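Local atomic coordinates of putative sporulation-specific glycosylase YdhD (Bacillus subtilis subsp. subtilis str. 168, PDB entry 3CZ8), a protein that probably hydrolyses glycosidic bonds during sporulation, as a family 18 glycosyl hydrolase whose chitinase-like catalytic domain makes up this chain. Residues Y168-A182 / F207-G220. The protein carries 1 engineered substitution. Sequence-based numbering, arbitrary orientation.
Sequences YGGIGAVVNYMFIMA and FTIAQVPSRKIIIG
Strands 177-181 and 217-220 are neighbouring parallel strands of the TIM barrel characteristic of family 18 glycosyl hydrolases, joined through helix 198-208 as a beta-alpha-beta crossover. M178 N donates to K216 O (2.7 Å), I218 N to M178 O, I180 N to I218 O and G220 N to I180 O, the alternation expected of a parallel pair. Just before strand 217-220, K216 spans the turn between helix 168-174 and strand 177-181. Its chain runs extended past N176 O, and NZ meets G172 O and V175 O, each at 2.8 Å and almost head-on to the carbonyl, two bonds that fasten the residue preceding strand 217-220 to that turn. Beside it, R215 directs NH2 to Y177 OH (3.1 Å), with a weak bond from NH1; guanidinium and phenol planes stand 85° apart, and the hydroxyl lies somewhat off the guanidinium plane.

On the side of the sheet facing the helices, M178 has CG anti to its own N (chi1 -179°) and bends at chi3, which sets SD over the centre of one face of the Y168 ring and CE against V212 CG2. T208 CG2 meets I180 CD1 tip to tip at 3.6 Å, while T208 OG1 lies at the edge of the Y168 ring and is hydrogen-bonded to T204 O. A water bridges G169 O and Q211 O between helix and loop. Toward the barrel interior, F179 and I218 run side by side, with I218 CD1 at the edge of the phenyl ring.

M181, whose CE packs on G220 CA (3.8 Å), lies about 6 Å, side chain to side chain, from E120, the predicted proton donor. Strand 147-153 flanks 177-181 across the sheet from 217-220, strand 302-310 continues beyond 217-220, and helix 127-143 packs on I171 and V174.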
loop_
_atom_site.group_PDB
_atom_site.type_symbol
_atom_site.label_atom_id
_atom_site.label_comp_id
_atom_site.label_asym_id
_atom_site.label_seq_id
_atom_site.Cartn_x
_atom_site.Cartn_y
_atom_site.Cartn_z
ATOM N N TYR A 168 -28.211 -8.991 -7.431
ATOM C CA TYR A 168 -28.238 -7.961 -6.376
ATOM C C TYR A 168 -29.415 -8.094 -5.411
ATOM O O TYR A 168 -29.249 -7.916 -4.204
ATOM C CB TYR A 168 -28.238 -6.549 -6.979
ATOM C CG TYR A 168 -26.861 -5.936 -7.216
ATOM C CD1 TYR A 168 -25.747 -6.726 -7.500
ATOM C CD2 TYR A 168 -26.689 -4.555 -7.179
ATOM C CE1 TYR A 168 -24.491 -6.153 -7.724
ATOM C CE2 TYR A 168 -25.446 -3.976 -7.407
ATOM C CZ TYR A 168 -24.356 -4.777 -7.682
ATOM O OH TYR A 168 -23.134 -4.193 -7.909
ATOM N N GLY A 169 -30.594 -8.402 -5.948
ATOM C CA GLY A 169 -31.814 -8.514 -5.147
ATOM C C GLY A 169 -31.806 -9.754 -4.281
ATOM O O GLY A 169 -32.241 -9.716 -3.128
ATOM N N GLY A 170 -31.300 -10.851 -4.840
ATOM C CA GLY A 170 -31.175 -12.112 -4.119
ATOM C C GLY A 170 -30.060 -12.121 -3.085
ATOM O O GLY A 170 -30.208 -12.717 -2.014
ATOM N N ILE A 171 -28.941 -11.479 -3.415
ATOM C CA ILE A 171 -27.805 -11.336 -2.492
ATOM C C ILE A 171 -28.156 -10.348 -1.380
ATOM O O ILE A 171 -27.954 -10.636 -0.198
ATOM C CB ILE A 171 -26.511 -10.887 -3.231
ATOM C CG1 ILE A 171 -25.969 -12.014 -4.120
ATOM C CG2 ILE A 171 -25.415 -10.434 -2.246
ATOM C CD1 ILE A 171 -24.892 -11.548 -5.101
ATOM N N GLY A 172 -28.697 -9.192 -1.763
ATOM C CA GLY A 172 -29.126 -8.171 -0.804
ATOM C C GLY A 172 -30.136 -8.648 0.229
ATOM O O GLY A 172 -30.207 -8.097 1.326
ATOM N N ALA A 173 -30.902 -9.680 -0.124
ATOM C CA ALA A 173 -31.887 -10.274 0.777
ATOM C C ALA A 173 -31.250 -11.174 1.833
ATOM O O ALA A 173 -31.789 -11.322 2.931
ATOM C CB ALA A 173 -32.936 -11.053 -0.020
ATOM N N VAL A 174 -30.112 -11.784 1.503
ATOM C CA VAL A 174 -29.492 -12.759 2.407
ATOM C C VAL A 174 -28.243 -12.274 3.160
ATOM O O VAL A 174 -27.882 -12.859 4.178
ATOM C CB VAL A 174 -29.211 -14.120 1.715
ATOM C CG1 VAL A 174 -30.497 -14.712 1.183
ATOM C CG2 VAL A 174 -28.195 -13.966 0.594
ATOM N N VAL A 175 -27.579 -11.229 2.669
ATOM C CA VAL A 175 -26.400 -10.710 3.367
ATOM C C VAL A 175 -26.783 -9.564 4.300
ATOM O O VAL A 175 -27.837 -8.942 4.133
ATOM C CB VAL A 175 -25.248 -10.276 2.402
ATOM C CG1 VAL A 175 -24.813 -11.447 1.508
ATOM C CG2 VAL A 175 -25.631 -9.036 1.581
ATOM N N ASN A 176 -25.937 -9.303 5.291
ATOM C CA ASN A 176 -26.148 -8.172 6.179
ATOM C C ASN A 176 -25.724 -6.896 5.468
ATOM O O ASN A 176 -26.395 -5.876 5.575
ATOM C CB ASN A 176 -25.366 -8.344 7.491
ATOM C CG ASN A 176 -25.851 -9.524 8.315
ATOM O OD1 ASN A 176 -25.297 -10.621 8.239
ATOM N ND2 ASN A 176 -26.900 -9.304 9.101
ATOM N N TYR A 177 -24.594 -6.961 4.758
ATOM C CA TYR A 177 -24.048 -5.800 4.051
ATOM C C TYR A 177 -23.455 -6.156 2.688
ATOM O O TYR A 177 -22.888 -7.228 2.501
ATOM C CB TYR A 177 -23.006 -5.059 4.914
ATOM C CG TYR A 177 -23.569 -4.490 6.206
ATOM C CD1 TYR A 177 -24.236 -3.270 6.224
ATOM C CD2 TYR A 177 -23.441 -5.189 7.407
ATOM C CE1 TYR A 177 -24.765 -2.757 7.411
ATOM C CE2 TYR A 177 -23.964 -4.692 8.588
ATOM C CZ TYR A 177 -24.621 -3.478 8.587
ATOM O OH TYR A 177 -25.137 -2.995 9.769
ATOM N N MET A 178 -23.581 -5.232 1.741
ATOM C CA MET A 178 -23.070 -5.433 0.391
ATOM C C MET A 178 -22.009 -4.384 0.116
ATOM O O MET A 178 -22.290 -3.180 0.155
ATOM C CB MET A 178 -24.217 -5.339 -0.628
ATOM C CG MET A 178 -23.842 -5.547 -2.097
ATOM S SD MET A 178 -25.250 -5.415 -3.251
ATOM C CE MET A 178 -26.230 -6.770 -2.675
ATOM N N PHE A 179 -20.781 -4.846 -0.124
ATOM C CA PHE A 179 -19.693 -3.952 -0.486
ATOM C C PHE A 179 -19.638 -3.909 -2.007
ATOM O O PHE A 179 -19.255 -4.885 -2.652
ATOM C CB PHE A 179 -18.334 -4.439 0.060
ATOM C CG PHE A 179 -18.275 -4.649 1.564
ATOM C CD1 PHE A 179 -19.125 -3.980 2.442
ATOM C CD2 PHE A 179 -17.305 -5.498 2.096
ATOM C CE1 PHE A 179 -19.033 -4.177 3.816
ATOM C CE2 PHE A 179 -17.203 -5.696 3.467
ATOM C CZ PHE A 179 -18.069 -5.032 4.325
ATOM N N ILE A 180 -20.028 -2.782 -2.585
ATOM C CA ILE A 180 -20.043 -2.667 -4.036
ATOM C C ILE A 180 -18.721 -2.097 -4.493
ATOM O O ILE A 180 -18.352 -0.992 -4.112
ATOM C CB ILE A 180 -21.225 -1.815 -4.550
ATOM C CG1 ILE A 180 -22.549 -2.488 -4.188
ATOM C CG2 ILE A 180 -21.127 -1.616 -6.068
ATOM C CD1 ILE A 180 -23.726 -1.618 -4.409
ATOM N N MET A 181 -17.997 -2.867 -5.297
ATOM C CA MET A 181 -16.673 -2.456 -5.732
ATOM C C MET A 181 -16.784 -1.568 -6.968
ATOM O O MET A 181 -16.587 -2.015 -8.100
ATOM C CB MET A 181 -15.767 -3.681 -5.921
ATOM C CG MET A 181 -15.595 -4.540 -4.643
ATOM S SD MET A 181 -14.849 -3.743 -3.177
ATOM C CE MET A 181 -16.226 -3.091 -2.318
ATOM N N ALA A 182 -17.117 -0.300 -6.720
ATOM C CA ALA A 182 -17.466 0.652 -7.772
ATOM C C ALA A 182 -16.233 1.337 -8.361
ATOM O O ALA A 182 -15.993 2.528 -8.129
ATOM C CB ALA A 182 -18.461 1.681 -7.243
ATOM N N PHE A 207 -29.541 1.498 -9.654
ATOM C CA PHE A 207 -29.851 0.093 -9.897
ATOM C C PHE A 207 -29.916 -0.716 -8.595
ATOM O O PHE A 207 -30.737 -1.627 -8.467
ATOM C CB PHE A 207 -28.810 -0.492 -10.859
ATOM C CG PHE A 207 -28.949 -1.971 -11.108
ATOM C CD1 PHE A 207 -29.916 -2.456 -11.987
ATOM C CD2 PHE A 207 -28.084 -2.879 -10.496
ATOM C CE1 PHE A 207 -30.039 -3.821 -12.231
ATOM C CE2 PHE A 207 -28.196 -4.242 -10.737
ATOM C CZ PHE A 207 -29.175 -4.715 -11.611
ATOM N N THR A 208 -29.058 -0.371 -7.634
ATOM C CA THR A 208 -28.968 -1.099 -6.365
ATOM C C THR A 208 -30.071 -0.748 -5.349
ATOM O O THR A 208 -30.602 -1.631 -4.676
ATOM C CB THR A 208 -27.578 -0.915 -5.704
ATOM O OG1 THR A 208 -26.558 -1.016 -6.700
ATOM C CG2 THR A 208 -27.338 -1.990 -4.667
ATOM N N ILE A 209 -30.416 0.533 -5.243
ATOM C CA ILE A 209 -31.429 0.992 -4.283
ATOM C C ILE A 209 -32.864 0.587 -4.666
ATOM O O ILE A 209 -33.798 0.752 -3.878
ATOM C CB ILE A 209 -31.361 2.524 -4.049
ATOM C CG1 ILE A 209 -31.694 3.277 -5.343
ATOM C CG2 ILE A 209 -30.002 2.914 -3.454
ATOM C CD1 ILE A 209 -31.607 4.772 -5.249
ATOM N N ALA A 210 -33.020 0.067 -5.880
ATOM C CA ALA A 210 -34.280 -0.499 -6.348
ATOM C C ALA A 210 -34.370 -1.976 -5.987
ATOM O O ALA A 210 -35.390 -2.615 -6.237
ATOM C CB ALA A 210 -34.408 -0.319 -7.856
ATOM N N GLN A 211 -33.303 -2.510 -5.394
ATOM C CA GLN A 211 -33.191 -3.940 -5.138
ATOM C C GLN A 211 -32.759 -4.304 -3.720
ATOM O O GLN A 211 -33.058 -5.398 -3.247
ATOM C CB GLN A 211 -32.236 -4.578 -6.153
ATOM C CG GLN A 211 -32.891 -4.927 -7.479
ATOM C CD GLN A 211 -31.889 -5.370 -8.519
ATOM O OE1 GLN A 211 -30.990 -4.616 -8.890
ATOM N NE2 GLN A 211 -32.037 -6.600 -9.000
ATOM N N VAL A 212 -32.046 -3.396 -3.051
ATOM C CA VAL A 212 -31.460 -3.660 -1.725
ATOM C C VAL A 212 -31.787 -2.481 -0.792
ATOM O O VAL A 212 -31.760 -1.342 -1.244
ATOM C CB VAL A 212 -29.899 -3.820 -1.813
ATOM C CG1 VAL A 212 -29.328 -4.393 -0.531
ATOM C CG2 VAL A 212 -29.483 -4.712 -2.989
ATOM N N PRO A 213 -32.115 -2.749 0.498
ATOM C CA PRO A 213 -32.201 -1.663 1.483
ATOM C C PRO A 213 -30.917 -0.843 1.547
ATOM O O PRO A 213 -29.818 -1.411 1.569
ATOM C CB PRO A 213 -32.437 -2.397 2.807
ATOM C CG PRO A 213 -33.075 -3.662 2.422
ATOM C CD PRO A 213 -32.476 -4.049 1.099
ATOM N N SER A 214 -31.076 0.481 1.564
ATOM C CA SER A 214 -29.963 1.426 1.451
ATOM C C SER A 214 -28.909 1.338 2.561
ATOM O O SER A 214 -27.731 1.611 2.323
ATOM C CB SER A 214 -30.493 2.851 1.317
ATOM O OG SER A 214 -31.181 3.005 0.081
ATOM N N ARG A 215 -29.323 0.917 3.752
ATOM C CA ARG A 215 -28.405 0.794 4.881
ATOM C C ARG A 215 -27.492 -0.440 4.805
ATOM O O ARG A 215 -26.609 -0.614 5.647
ATOM C CB ARG A 215 -29.176 0.821 6.207
ATOM C CG ARG A 215 -29.849 -0.493 6.588
ATOM C CD ARG A 215 -30.076 -0.564 8.090
ATOM N NE ARG A 215 -29.748 -1.888 8.607
ATOM C CZ ARG A 215 -28.605 -2.198 9.216
ATOM N NH1 ARG A 215 -28.402 -3.434 9.650
ATOM N NH2 ARG A 215 -27.669 -1.275 9.404
ATOM N N LYS A 216 -27.723 -1.298 3.811
ATOM C CA LYS A 216 -26.861 -2.452 3.547
ATOM C C LYS A 216 -25.763 -2.149 2.517
ATOM O O LYS A 216 -24.906 -2.994 2.261
ATOM C CB LYS A 216 -27.691 -3.627 3.015
ATOM C CG LYS A 216 -28.738 -4.182 3.955
ATOM C CD LYS A 216 -29.229 -5.521 3.434
ATOM C CE LYS A 216 -30.105 -6.214 4.451
ATOM N NZ LYS A 216 -30.316 -7.640 4.106
ATOM N N ILE A 217 -25.793 -0.949 1.943
ATOM C CA ILE A 217 -24.958 -0.613 0.789
ATOM C C ILE A 217 -23.703 0.174 1.166
ATOM O O ILE A 217 -23.791 1.269 1.722
ATOM C CB ILE A 217 -25.763 0.171 -0.291
ATOM C CG1 ILE A 217 -27.004 -0.619 -0.729
ATOM C CG2 ILE A 217 -24.885 0.492 -1.495
ATOM C CD1 ILE A 217 -27.984 0.173 -1.599
ATOM N N ILE A 218 -22.543 -0.392 0.841
ATOM C CA ILE A 218 -21.265 0.280 1.036
ATOM C C ILE A 218 -20.629 0.460 -0.341
ATOM O O ILE A 218 -20.473 -0.508 -1.083
ATOM C CB ILE A 218 -20.334 -0.523 1.998
ATOM C CG1 ILE A 218 -20.870 -0.498 3.438
ATOM C CG2 ILE A 218 -18.912 0.021 1.986
ATOM C CD1 ILE A 218 -21.756 -1.666 3.820
ATOM N N ILE A 219 -20.302 1.703 -0.694
ATOM C CA ILE A 219 -19.612 1.987 -1.961
ATOM C C ILE A 219 -18.082 1.931 -1.791
ATOM O O ILE A 219 -17.480 2.806 -1.168
ATOM C CB ILE A 219 -20.065 3.337 -2.590
ATOM C CG1 ILE A 219 -21.597 3.404 -2.739
ATOM C CG2 ILE A 219 -19.362 3.592 -3.929
ATOM C CD1 ILE A 219 -22.231 2.310 -3.627
ATOM N N GLY A 220 -17.469 0.881 -2.327
ATOM C CA GLY A 220 -16.013 0.744 -2.315
ATOM C C GLY A 220 -15.343 1.697 -3.291
ATOM O O GLY A 220 -15.803 1.858 -4.418
HETATM O O HOH W 1 -32.274 -7.309 -1.726
HETATM O O HOH W 2 -15.870 4.257 -6.016
#